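Local coordinates for protein sulfoquinovosidase (Escherichia coli, PDB 5AEE) that hydrolyses sulfoquinovosyl diacylglycerides and simple sulfoquinovosides such as sulfoquinovosyl glycerol, releasing sulfoquinovose for sulfoglycolysis, at residues 193-198 / 222-227; 502-507 / 535-540; 304-309 / 333-338. The protein carries 1 engineered substitution. All coordinates share one frame; numbering follows the deposited sequence.

Interaction 1: 193-198 / 222-227; sequences YYCHVD and ATLRFE
Glu-227 OE1 accepts a hydrogen bond from Tyr-194 OH at 2.6 Å through its anti lone pair, and the same OE1 forms a salt bridge with NE of Arg-102. The phenol reaches this oxygen because Tyr-194 CG stands between the backbone N and the carbonyl carbon (chi1 70°), which lays the ring back over its partner: Glu-227 N sits above one face of the ring, and Glu-227 CB lies 3.3 Å from Tyr-194 CE2. At the far end of the same side, Asp-198 OD2 meets Arg-225 NH1 at 2.8 Å in a salt bridge at the edge of the guanidinium group, while Arg-225 NE turns to Asp-98. Between these two pairs His-196 directs ND1 to Thr-186.

The other side is apolar. The edge of Phe-226 faces the ring of Tyr-193 in an offset edge-to-face pair, the planes 62° apart, and Cys-195 SG lies 4.2 Å from the Phe-226 ring centroid, oblique to the ring. Val-197 CG2 and Leu-224 CG touch at 4.0 Å. Beneath these groups the antiparallel ladder is regular, with Tyr-194/Glu-227 and His-196/Arg-225 as hydrogen-bonded pairs; Asp-198 N to Thr-223 O adds a bond where strand 193-197 ends.

This antiparallel pair belongs to the N-terminal galactose mutarotase-like beta region of the family 31 enzyme, far from the sugar-binding site. Strand 103-109 borders strand 221-228, and the 186-189 strand borders 193-197. Helix 232-243 packs on Tyr-194, His-196 and Glu-227, whereas strand 212-217 covers Tyr-193, Val-197 and Leu-224.

Interaction 2: 502-507 / 535-540; sequences HSDIGG and RTHEGN. With NSQ (4-nitrophenyl alpha-D-6-sulfoquinovoside), chain E.
Charge pairing centres on Asp-504 OD1, which Arg-535 holds end-on with both terminal nitrogens, NH1 and NH2 each 2.7 Å away. NH1 comes nearly along the C-O axis of the carboxylate, NH2 on its anti side and out of its plane, and the two flat groups stand almost perpendicular, at 86°. The arginine also bonds side-on to His-502: NE donates to NE2 at 3.1 Å in the plane of the imidazole, NH2 to the same NE2 from well outside it. A bend at chi3 (62°) turns the guanidinium so that one edge serves the histidine and another the aspartate, and Trp-469 adds a cation-pi contact. Replacing Arg-535 by an alanine would probably leave the buried Asp-504 carboxylate without its cationic mate and His-502 NE2 without these two donors.

Backbone bonding is sparse: Ile-505 N donates to Arg-535 O at 2.9 Å, one water links Ser-503 O with Arg-535 N and another links Ile-505 O with His-537 O. The apolar contact is small, Ile-505 CB and CD1 against Thr-536 CG2.

Toward the ligand, Asp-504 OD1 lies at the edge of the His-537 ring, 3.3 Å from CD2, and NE2 hydrogen-bonds sugar hydroxyls O3 (2.8 Å) and O4 (2.9 Å). Two neighbouring parallel strands of the TIM barrel thus run into loops at their C-terminal ends, where such barrels carry their active sites, and His-537 binds the sugar there.

Interaction 3: 304-309 / 333-338; sequences WNWKWN and YINPYV. With NSQ (4-nitrophenyl alpha-D-6-sulfoquinovoside), chain E.
Asn-335 ND2 rests 3.2 Å above the centre of one face of the Trp-304 indole, the amide nearly perpendicular to the ring. From that indole NE1 donates to sulfonate oxygen O13 of the bound sulfoquinovoside at 3.0 Å, almost straight at 174°, while the CZ2 edge runs beside O12. Tyr-333 OH lies 3.6 Å from C6 of the sugar and hydrogen-bonds the nucleophile Asp-405.

Asn-335 bridges these two aromatic groups and is well placed to position them, since its ND2 also donates to Tyr-333 OH at 3.1 Å in the plane of the amide. The OD1 of Asn-335 accepts from Tyr-337 N, an Asx turn that fixes the amide's rotation.

Farther out, Trp-306 packs its indole against 333-338. Ile-334 CG1 makes a CH-pi contact with one face, 3.7 Å from the centroid of the five-membered ring, and NE1 donates to Tyr-337 O at 3.0 Å. Its CZ3 meets the edge of Tyr-333 at CD1. Val-389 of helix 380-395 also touches Trp-306.

Arg-301 also hydrogen-bonds the ligand. The indole N-H of Trp-304 thus supplies a neutral donor to an anionic headgroup, consistent with recognition of the sulfonate that distinguishes sulfoquinovose from glucose.

How the interactions relate
Interaction 1 closes first along the chain, then interaction 3, then interaction 2. Interaction 1 belongs to the N-terminal beta region, its centre 35 Å from that of interaction 2 and 36 Å from that of interaction 3, away from the sugar-binding site. The other two lie in the TIM-barrel domain and reach the same parallel sheet, through strands 501-505 and 534-536 in interaction 2 and strand 329-334 in interaction 3. Their centres are 20 Å apart and their nearest atoms about 7 Å, yet both touch the bound sulfoquinovoside: interaction 2 at its ring hydroxyls, interaction 3 at its sulfonate. Separate barrel loops thereby read different parts of one sugar.

Interaction 1: 193-198 / 222-227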
loop_
_atom_site.group_PDB
_atom_site.type_symbol
_atom_site.label_atom_id
_atom_site.label_comp_id
_atom_site.label_asym_id
_atom_site.label_seq_id
_atom_site.Cartn_x
_atom_site.Cartn_y
_atom_site.Cartn_z
ATOM N N TYR A 193 -20.589 -5.371 -2.023
ATOM C CA TYR A 193 -20.602 -4.352 -0.974
ATOM C C TYR A 193 -19.182 -4.220 -0.472
ATOM O O TYR A 193 -18.345 -5.148 -0.704
ATOM C CB TYR A 193 -21.548 -4.726 0.183
ATOM C CG TYR A 193 -21.096 -5.815 1.087
ATOM C CD1 TYR A 193 -20.103 -5.595 2.022
ATOM C CD2 TYR A 193 -21.668 -7.093 1.027
ATOM C CE1 TYR A 193 -19.684 -6.610 2.888
ATOM C CE2 TYR A 193 -21.271 -8.103 1.896
ATOM C CZ TYR A 193 -20.253 -7.859 2.805
ATOM O OH TYR A 193 -19.807 -8.822 3.672
ATOM N N TYR A 194 -18.906 -3.073 0.136
ATOM C CA TYR A 194 -17.735 -2.916 0.950
ATOM C C TYR A 194 -18.147 -2.690 2.368
ATOM O O TYR A 194 -19.209 -2.177 2.649
ATOM C CB TYR A 194 -16.841 -1.761 0.497
ATOM C CG TYR A 194 -17.381 -0.361 0.721
ATOM C CD1 TYR A 194 -17.323 0.250 1.986
ATOM C CD2 TYR A 194 -17.908 0.386 -0.354
ATOM C CE1 TYR A 194 -17.806 1.510 2.183
ATOM C CE2 TYR A 194 -18.387 1.679 -0.172
ATOM C CZ TYR A 194 -18.337 2.242 1.098
ATOM O OH TYR A 194 -18.823 3.481 1.346
ATOM N N CYS A 195 -17.228 -3.008 3.260
ATOM C CA CYS A 195 -17.364 -2.752 4.648
ATOM C C CYS A 195 -16.124 -1.968 5.045
ATOM O O CYS A 195 -15.066 -2.371 4.688
ATOM C CB CYS A 195 -17.409 -4.083 5.396
ATOM S SG CYS A 195 -17.211 -3.970 7.169
ATOM N N HIS A 196 -16.292 -0.833 5.725
ATOM C CA HIS A 196 -15.182 -0.043 6.218
ATOM C C HIS A 196 -15.355 0.188 7.701
ATOM O O HIS A 196 -16.422 0.647 8.144
ATOM C CB HIS A 196 -15.101 1.287 5.449
ATOM C CG HIS A 196 -14.124 2.202 6.035
ATOM N ND1 HIS A 196 -12.774 1.959 5.953
ATOM C CD2 HIS A 196 -14.278 3.268 6.864
ATOM C CE1 HIS A 196 -12.129 2.884 6.642
ATOM N NE2 HIS A 196 -13.018 3.699 7.196
ATOM N N VAL A 197 -14.311 -0.123 8.465
ATOM C CA VAL A 197 -14.305 0.024 9.907
ATOM C C VAL A 197 -13.501 1.252 10.217
ATOM O O VAL A 197 -12.386 1.386 9.696
ATOM C CB VAL A 197 -13.735 -1.244 10.606
ATOM C CG1 VAL A 197 -13.812 -1.145 12.127
ATOM C CG2 VAL A 197 -14.521 -2.446 10.163
ATOM N N ASP A 198 -14.054 2.149 11.028
ATOM C CA ASP A 198 -13.364 3.422 11.343
ATOM C C ASP A 198 -12.272 3.263 12.397
ATOM O O ASP A 198 -11.429 4.110 12.506
ATOM C CB ASP A 198 -14.296 4.479 11.935
ATOM C CG ASP A 198 -15.327 4.987 10.977
ATOM O OD1 ASP A 198 -15.143 5.029 9.734
ATOM O OD2 ASP A 198 -16.367 5.391 11.531
ATOM N N ALA A 222 -16.759 0.235 18.264
ATOM C CA ALA A 222 -16.522 -0.045 16.839
ATOM C C ALA A 222 -17.576 0.675 16.045
ATOM O O ALA A 222 -18.772 0.702 16.418
ATOM C CB ALA A 222 -16.622 -1.504 16.572
ATOM N N THR A 223 -17.137 1.305 14.976
ATOM C CA THR A 223 -18.023 1.811 13.980
ATOM C C THR A 223 -17.726 1.159 12.661
ATOM O O THR A 223 -16.565 1.143 12.216
ATOM C CB THR A 223 -17.860 3.323 13.893
ATOM O OG1 THR A 223 -18.181 3.847 15.182
ATOM C CG2 THR A 223 -18.796 3.879 12.814
ATOM N N LEU A 224 -18.763 0.669 12.005
ATOM C CA LEU A 224 -18.653 0.086 10.663
ATOM C C LEU A 224 -19.680 0.692 9.735
ATOM O O LEU A 224 -20.836 0.884 10.116
ATOM C CB LEU A 224 -18.901 -1.426 10.669
ATOM C CG LEU A 224 -18.238 -2.314 11.705
ATOM C CD1 LEU A 224 -18.862 -2.201 13.098
ATOM C CD2 LEU A 224 -18.316 -3.730 11.185
ATOM N N ARG A 225 -19.276 0.894 8.494
ATOM C CA ARG A 225 -20.121 1.401 7.429
ATOM C C ARG A 225 -20.122 0.422 6.297
ATOM O O ARG A 225 -19.087 -0.171 6.003
ATOM C CB ARG A 225 -19.547 2.692 6.856
ATOM C CG ARG A 225 -19.486 3.799 7.842
ATOM C CD ARG A 225 -19.000 5.064 7.176
ATOM N NE ARG A 225 -19.663 6.193 7.817
ATOM C CZ ARG A 225 -19.348 6.684 9.012
ATOM N NH1 ARG A 225 -18.348 6.181 9.722
ATOM N NH2 ARG A 225 -20.043 7.706 9.504
ATOM N N PHE A 226 -21.245 0.321 5.587
ATOM C CA PHE A 226 -21.326 -0.503 4.386
ATOM C C PHE A 226 -22.033 0.242 3.279
ATOM O O PHE A 226 -22.933 1.050 3.522
ATOM C CB PHE A 226 -22.127 -1.760 4.605
ATOM C CG PHE A 226 -21.700 -2.583 5.742
ATOM C CD1 PHE A 226 -21.972 -2.196 7.059
ATOM C CD2 PHE A 226 -21.111 -3.837 5.504
ATOM C CE1 PHE A 226 -21.610 -3.033 8.113
ATOM C CE2 PHE A 226 -20.778 -4.663 6.547
ATOM C CZ PHE A 226 -21.010 -4.251 7.855
ATOM N N GLU A 227 -21.651 -0.062 2.066
ATOM C CA GLU A 227 -22.333 0.415 0.925
ATOM C C GLU A 227 -22.326 -0.679 -0.139
ATOM O O GLU A 227 -21.385 -1.492 -0.210
ATOM C CB GLU A 227 -21.618 1.685 0.455
ATOM C CG GLU A 227 -22.563 2.738 0.133
ATOM C CD GLU A 227 -21.962 4.012 -0.375
ATOM O OE1 GLU A 227 -20.777 4.329 -0.154
ATOM O OE2 GLU A 227 -22.773 4.716 -0.994
#

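Interaction 2: 502-507 / 535-540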
loop_
_atom_site.group_PDB
_atom_site.type_symbol
_atom_site.label_atom_id
_atom_site.label_comp_id
_atom_site.label_asym_id
_atom_site.label_seq_id
_atom_site.Cartn_x
_atom_site.Cartn_y
_atom_site.Cartn_z
ATOM N N HIS A 502 3.292 1.515 -7.853
ATOM C CA HIS A 502 4.481 1.090 -8.576
ATOM C C HIS A 502 5.403 0.331 -7.625
ATOM O O HIS A 502 5.100 0.192 -6.485
ATOM C CB HIS A 502 5.153 2.290 -9.291
ATOM C CG HIS A 502 5.983 3.152 -8.415
ATOM N ND1 HIS A 502 5.419 4.042 -7.525
ATOM C CD2 HIS A 502 7.316 3.223 -8.221
ATOM C CE1 HIS A 502 6.378 4.678 -6.880
ATOM N NE2 HIS A 502 7.528 4.147 -7.221
ATOM N N SER A 503 6.522 -0.186 -8.134
ATOM C CA SER A 503 7.513 -0.871 -7.361
ATOM C C SER A 503 8.878 -0.556 -7.846
ATOM O O SER A 503 9.060 -0.075 -8.978
ATOM C CB SER A 503 7.325 -2.400 -7.410
ATOM O OG SER A 503 7.374 -2.872 -8.760
ATOM N N ASP A 504 9.821 -0.794 -6.941
ATOM C CA ASP A 504 11.228 -0.706 -7.251
ATOM C C ASP A 504 11.556 -1.564 -8.440
ATOM O O ASP A 504 11.434 -2.798 -8.383
ATOM C CB ASP A 504 12.106 -1.214 -6.112
ATOM C CG ASP A 504 12.011 -0.362 -4.849
ATOM O OD1 ASP A 504 11.792 0.922 -4.895
ATOM O OD2 ASP A 504 12.077 -1.047 -3.789
ATOM N N ILE A 505 12.022 -0.972 -9.506
ATOM C CA ILE A 505 12.521 -1.845 -10.624
ATOM C C ILE A 505 13.788 -2.577 -10.147
ATOM O O ILE A 505 14.834 -1.962 -9.899
ATOM C CB ILE A 505 12.831 -1.089 -11.901
ATOM C CG1 ILE A 505 11.586 -0.557 -12.504
ATOM C CG2 ILE A 505 13.506 -2.005 -12.954
ATOM C CD1 ILE A 505 11.857 0.520 -13.584
ATOM N N GLY A 506 13.640 -3.887 -9.963
ATOM C CA GLY A 506 14.679 -4.766 -9.485
ATOM C C GLY A 506 14.508 -5.236 -8.052
ATOM O O GLY A 506 15.274 -6.028 -7.586
ATOM N N GLY A 507 13.511 -4.766 -7.331
ATOM C CA GLY A 507 13.455 -5.090 -5.911
ATOM C C GLY A 507 14.456 -4.308 -5.060
ATOM O O GLY A 507 15.253 -3.426 -5.572
ATOM N N ARG A 535 10.474 3.502 -11.819
ATOM C CA ARG A 535 11.525 4.017 -10.928
ATOM C C ARG A 535 12.422 2.901 -10.479
ATOM O O ARG A 535 11.939 1.858 -10.001
ATOM C CB ARG A 535 10.920 4.767 -9.753
ATOM C CG ARG A 535 11.975 5.163 -8.693
ATOM C CD ARG A 535 11.343 5.717 -7.438
ATOM N NE ARG A 535 10.497 4.734 -6.791
ATOM C CZ ARG A 535 10.899 3.660 -6.117
ATOM N NH1 ARG A 535 12.196 3.403 -5.905
ATOM N NH2 ARG A 535 9.964 2.824 -5.579
ATOM N N THR A 536 13.723 3.117 -10.566
ATOM C CA THR A 536 14.664 2.121 -10.095
ATOM C C THR A 536 15.128 2.354 -8.660
ATOM O O THR A 536 14.869 3.391 -8.045
ATOM C CB THR A 536 15.915 1.965 -11.020
ATOM O OG1 THR A 536 16.817 3.044 -10.835
ATOM C CG2 THR A 536 15.504 1.860 -12.480
ATOM N N HIS A 537 15.763 1.318 -8.112
ATOM C CA HIS A 537 16.410 1.366 -6.779
ATOM C C HIS A 537 17.708 0.607 -6.857
ATOM O O HIS A 537 17.736 -0.488 -7.410
ATOM C CB HIS A 537 15.522 0.663 -5.733
ATOM C CG HIS A 537 15.635 1.200 -4.354
ATOM N ND1 HIS A 537 16.827 1.511 -3.778
ATOM C CD2 HIS A 537 14.701 1.435 -3.411
ATOM C CE1 HIS A 537 16.647 1.907 -2.544
ATOM N NE2 HIS A 537 15.365 1.890 -2.295
ATOM N N GLU A 538 18.729 1.125 -6.170
ATOM C CA GLU A 538 19.991 0.445 -5.996
ATOM C C GLU A 538 19.881 -0.771 -5.079
ATOM O O GLU A 538 20.619 -1.697 -5.282
ATOM C CB GLU A 538 21.058 1.356 -5.558
ATOM C CG GLU A 538 21.385 2.391 -6.644
ATOM C CD GLU A 538 22.578 3.203 -6.317
ATOM O OE1 GLU A 538 23.073 3.131 -5.133
ATOM O OE2 GLU A 538 23.016 3.940 -7.236
ATOM N N GLY A 539 18.883 -0.795 -4.181
ATOM C CA GLY A 539 18.786 -1.759 -3.114
ATOM C C GLY A 539 19.666 -1.304 -1.918
ATOM O O GLY A 539 20.417 -0.299 -1.997
ATOM N N ASN A 540 19.632 -2.090 -0.855
ATOM C CA ASN A 540 20.397 -1.725 0.362
ATOM C C ASN A 540 21.877 -1.989 0.274
ATOM O O ASN A 540 22.657 -1.419 1.043
ATOM C CB ASN A 540 19.889 -2.378 1.579
ATOM C CG ASN A 540 19.830 -3.838 1.473
ATOM O OD1 ASN A 540 19.146 -4.375 0.592
ATOM N ND2 ASN A 540 20.395 -4.502 2.426
HETATM O O12 NSQ E . 16.019 3.365 5.836
HETATM S S10 NSQ E . 16.903 3.799 4.727
HETATM O O13 NSQ E . 17.575 5.111 4.860
HETATM O O11 NSQ E . 17.821 2.698 4.443
HETATM C C6 NSQ E . 15.948 4.032 3.314
HETATM C C5 NSQ E . 15.189 2.813 2.809
HETATM O O5 NSQ E . 14.064 2.687 3.738
HETATM C C1 NSQ E . 13.054 1.784 3.401
HETATM C C2 NSQ E . 12.551 2.007 1.959
HETATM O O2 NSQ E . 11.533 1.068 1.748
HETATM C C3 NSQ E . 13.724 1.914 1.007
HETATM O O3 NSQ E . 13.341 2.081 -0.341
HETATM C C4 NSQ E . 14.769 2.954 1.335
HETATM O O4 NSQ E . 15.912 2.760 0.448
HETATM O O1 NSQ E . 13.666 0.504 3.550
HETATM C C25 NSQ E . 13.846 0.064 4.802
HETATM C C26 NSQ E . 12.730 -0.116 5.636
HETATM C C27 NSQ E . 12.946 -0.501 6.926
HETATM C C28 NSQ E . 14.237 -0.778 7.364
HETATM N N32 NSQ E . 14.413 -1.123 8.718
HETATM O O33 NSQ E . 15.565 -1.001 9.228
HETATM O O34 NSQ E . 13.394 -1.363 9.455
HETATM C C29 NSQ E . 15.319 -0.568 6.515
HETATM C C30 NSQ E . 15.124 -0.147 5.212
HETATM O O HOH W 1 8.938 1.405 -11.133
HETATM O O HOH W 2 17.215 -1.033 -9.952
#

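Interaction 3: 304-309 / 333-338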
loop_
_atom_site.group_PDB
_atom_site.type_symbol
_atom_site.label_atom_id
_atom_site.label_comp_id
_atom_site.label_asym_id
_atom_site.label_seq_id
_atom_site.Cartn_x
_atom_site.Cartn_y
_atom_site.Cartn_z
ATOM N N TRP A 304 19.382 10.222 8.255
ATOM C CA TRP A 304 18.020 10.804 8.539
ATOM C C TRP A 304 17.951 12.174 9.184
ATOM O O TRP A 304 17.383 12.412 10.276
ATOM C CB TRP A 304 17.145 9.815 9.310
ATOM C CG TRP A 304 16.876 8.523 8.688
ATOM C CD1 TRP A 304 17.339 8.009 7.494
ATOM C CD2 TRP A 304 16.092 7.496 9.258
ATOM N NE1 TRP A 304 16.846 6.747 7.294
ATOM C CE2 TRP A 304 16.080 6.410 8.353
ATOM C CE3 TRP A 304 15.355 7.409 10.416
ATOM C CZ2 TRP A 304 15.418 5.245 8.601
ATOM C CZ3 TRP A 304 14.670 6.234 10.656
ATOM C CH2 TRP A 304 14.684 5.188 9.740
ATOM N N ASN A 305 18.428 13.155 8.426
ATOM C CA ASN A 305 18.360 14.521 8.794
ATOM C C ASN A 305 18.133 15.252 7.499
ATOM O O ASN A 305 19.009 15.269 6.613
ATOM C CB ASN A 305 19.670 14.966 9.455
ATOM C CG ASN A 305 19.533 16.314 10.099
ATOM O OD1 ASN A 305 18.801 16.494 11.091
ATOM N ND2 ASN A 305 20.156 17.301 9.482
ATOM N N TRP A 306 16.972 15.873 7.418
ATOM C CA TRP A 306 16.332 16.207 6.168
ATOM C C TRP A 306 16.765 17.563 5.704
ATOM O O TRP A 306 15.986 18.468 5.614
ATOM C CB TRP A 306 14.843 16.136 6.303
ATOM C CG TRP A 306 14.464 14.805 6.985
ATOM C CD1 TRP A 306 13.697 14.689 8.094
ATOM C CD2 TRP A 306 14.842 13.492 6.614
ATOM N NE1 TRP A 306 13.557 13.385 8.447
ATOM C CE2 TRP A 306 14.240 12.618 7.536
ATOM C CE3 TRP A 306 15.594 12.945 5.570
ATOM C CZ2 TRP A 306 14.432 11.270 7.495
ATOM C CZ3 TRP A 306 15.756 11.575 5.519
ATOM C CH2 TRP A 306 15.186 10.759 6.450
ATOM N N LYS A 307 18.019 17.603 5.269
ATOM C CA LYS A 307 18.615 18.809 4.741
ATOM C C LYS A 307 19.621 18.365 3.706
ATOM O O LYS A 307 20.337 17.410 3.894
ATOM C CB LYS A 307 19.312 19.487 5.933
ATOM C CG LYS A 307 19.896 20.841 5.670
ATOM C CD LYS A 307 20.698 21.271 6.911
ATOM C CE LYS A 307 22.024 21.958 6.562
ATOM N NZ LYS A 307 21.891 23.256 5.833
ATOM N N TRP A 308 19.707 19.084 2.620
ATOM C CA TRP A 308 20.647 18.821 1.566
ATOM C C TRP A 308 22.040 18.802 2.158
ATOM O O TRP A 308 22.467 19.778 2.823
ATOM C CB TRP A 308 20.523 19.949 0.538
ATOM C CG TRP A 308 21.640 20.090 -0.441
ATOM C CD1 TRP A 308 22.371 19.100 -1.008
ATOM C CD2 TRP A 308 22.132 21.303 -0.995
ATOM N NE1 TRP A 308 23.274 19.593 -1.876
ATOM C CE2 TRP A 308 23.190 20.952 -1.872
ATOM C CE3 TRP A 308 21.804 22.613 -0.842
ATOM C CZ2 TRP A 308 23.880 21.892 -2.627
ATOM C CZ3 TRP A 308 22.518 23.581 -1.583
ATOM C CH2 TRP A 308 23.542 23.200 -2.427
ATOM N N ASN A 309 22.771 17.735 1.868
ATOM C CA ASN A 309 24.171 17.577 2.227
ATOM C C ASN A 309 25.027 18.027 1.045
ATOM O O ASN A 309 25.194 17.316 0.069
ATOM C CB ASN A 309 24.412 16.129 2.675
ATOM C CG ASN A 309 25.880 15.867 3.028
ATOM O OD1 ASN A 309 26.809 16.368 2.370
ATOM N ND2 ASN A 309 26.081 15.102 4.085
ATOM N N TYR A 333 14.271 12.086 -0.445
ATOM C CA TYR A 333 13.845 11.052 0.514
ATOM C C TYR A 333 13.585 11.783 1.857
ATOM O O TYR A 333 14.388 12.629 2.322
ATOM C CB TYR A 333 14.932 9.995 0.685
ATOM C CG TYR A 333 14.553 8.939 1.731
ATOM C CD1 TYR A 333 14.759 9.187 3.099
ATOM C CD2 TYR A 333 13.975 7.776 1.395
ATOM C CE1 TYR A 333 14.379 8.256 4.049
ATOM C CE2 TYR A 333 13.590 6.804 2.384
ATOM C CZ TYR A 333 13.773 7.094 3.693
ATOM O OH TYR A 333 13.439 6.214 4.708
ATOM N N ILE A 334 12.492 11.432 2.504
ATOM C CA ILE A 334 12.202 11.959 3.878
ATOM C C ILE A 334 11.341 10.902 4.540
ATOM O O ILE A 334 10.612 10.191 3.848
ATOM C CB ILE A 334 11.502 13.328 3.832
ATOM C CG1 ILE A 334 11.319 13.942 5.231
ATOM C CG2 ILE A 334 10.213 13.251 3.030
ATOM C CD1 ILE A 334 11.126 15.456 5.231
ATOM N N ASN A 335 11.540 10.727 5.834
ATOM C CA ASN A 335 10.602 10.004 6.652
ATOM C C ASN A 335 10.215 10.863 7.871
ATOM O O ASN A 335 10.773 11.902 8.063
ATOM C CB ASN A 335 11.087 8.598 6.909
ATOM C CG ASN A 335 12.267 8.509 7.836
ATOM O OD1 ASN A 335 12.297 9.059 8.928
ATOM N ND2 ASN A 335 13.307 7.764 7.373
ATOM N N PRO A 336 9.292 10.406 8.712
ATOM C CA PRO A 336 8.874 11.294 9.762
ATOM C C PRO A 336 9.631 11.061 11.114
ATOM O O PRO A 336 9.111 11.364 12.201
ATOM C CB PRO A 336 7.392 10.972 9.897
ATOM C CG PRO A 336 7.328 9.530 9.635
ATOM C CD PRO A 336 8.537 9.163 8.735
ATOM N N TYR A 337 10.817 10.511 11.007
ATOM C CA TYR A 337 11.699 10.309 12.104
ATOM C C TYR A 337 12.892 11.178 11.896
ATOM O O TYR A 337 13.111 11.638 10.787
ATOM C CB TYR A 337 12.031 8.819 12.248
ATOM C CG TYR A 337 10.841 7.911 12.069
ATOM C CD1 TYR A 337 9.590 8.212 12.639
ATOM C CD2 TYR A 337 10.925 6.757 11.257
ATOM C CE1 TYR A 337 8.478 7.358 12.453
ATOM C CE2 TYR A 337 9.832 5.897 11.103
ATOM C CZ TYR A 337 8.577 6.222 11.658
ATOM O OH TYR A 337 7.432 5.388 11.485
ATOM N N VAL A 338 13.610 11.489 12.990
ATOM C CA VAL A 338 14.841 12.300 12.887
ATOM C C VAL A 338 16.033 11.716 13.680
ATOM O O VAL A 338 15.898 11.468 14.909
ATOM C CB VAL A 338 14.562 13.742 13.284
ATOM C CG1 VAL A 338 13.748 14.411 12.193
ATOM C CG2 VAL A 338 13.787 13.822 14.629
HETATM O O12 NSQ E . 16.019 3.365 5.836
HETATM S S10 NSQ E . 16.903 3.799 4.727
HETATM O O13 NSQ E . 17.575 5.111 4.860
HETATM O O11 NSQ E . 17.821 2.698 4.443
HETATM C C6 NSQ E . 15.948 4.032 3.314
HETATM C C5 NSQ E . 15.189 2.813 2.809
HETATM O O5 NSQ E . 14.064 2.687 3.738
HETATM C C1 NSQ E . 13.054 1.784 3.401
HETATM C C2 NSQ E . 12.551 2.007 1.959
HETATM O O2 NSQ E . 11.533 1.068 1.748
HETATM C C3 NSQ E . 13.724 1.914 1.007
HETATM O O3 NSQ E . 13.341 2.081 -0.341
HETATM C C4 NSQ E . 14.769 2.954 1.335
HETATM O O4 NSQ E . 15.912 2.760 0.448
HETATM O O1 NSQ E . 13.666 0.504 3.550
HETATM C C25 NSQ E . 13.846 0.064 4.802
HETATM C C26 NSQ E . 12.730 -0.116 5.636
HETATM C C27 NSQ E . 12.946 -0.501 6.926
HETATM C C28 NSQ E . 14.237 -0.778 7.364
HETATM N N32 NSQ E . 14.413 -1.123 8.718
HETATM O O33 NSQ E . 15.565 -1.001 9.228
HETATM O O34 NSQ E . 13.394 -1.363 9.455
HETATM C C29 NSQ E . 15.319 -0.568 6.515
HETATM C C30 NSQ E . 15.124 -0.147 5.212
#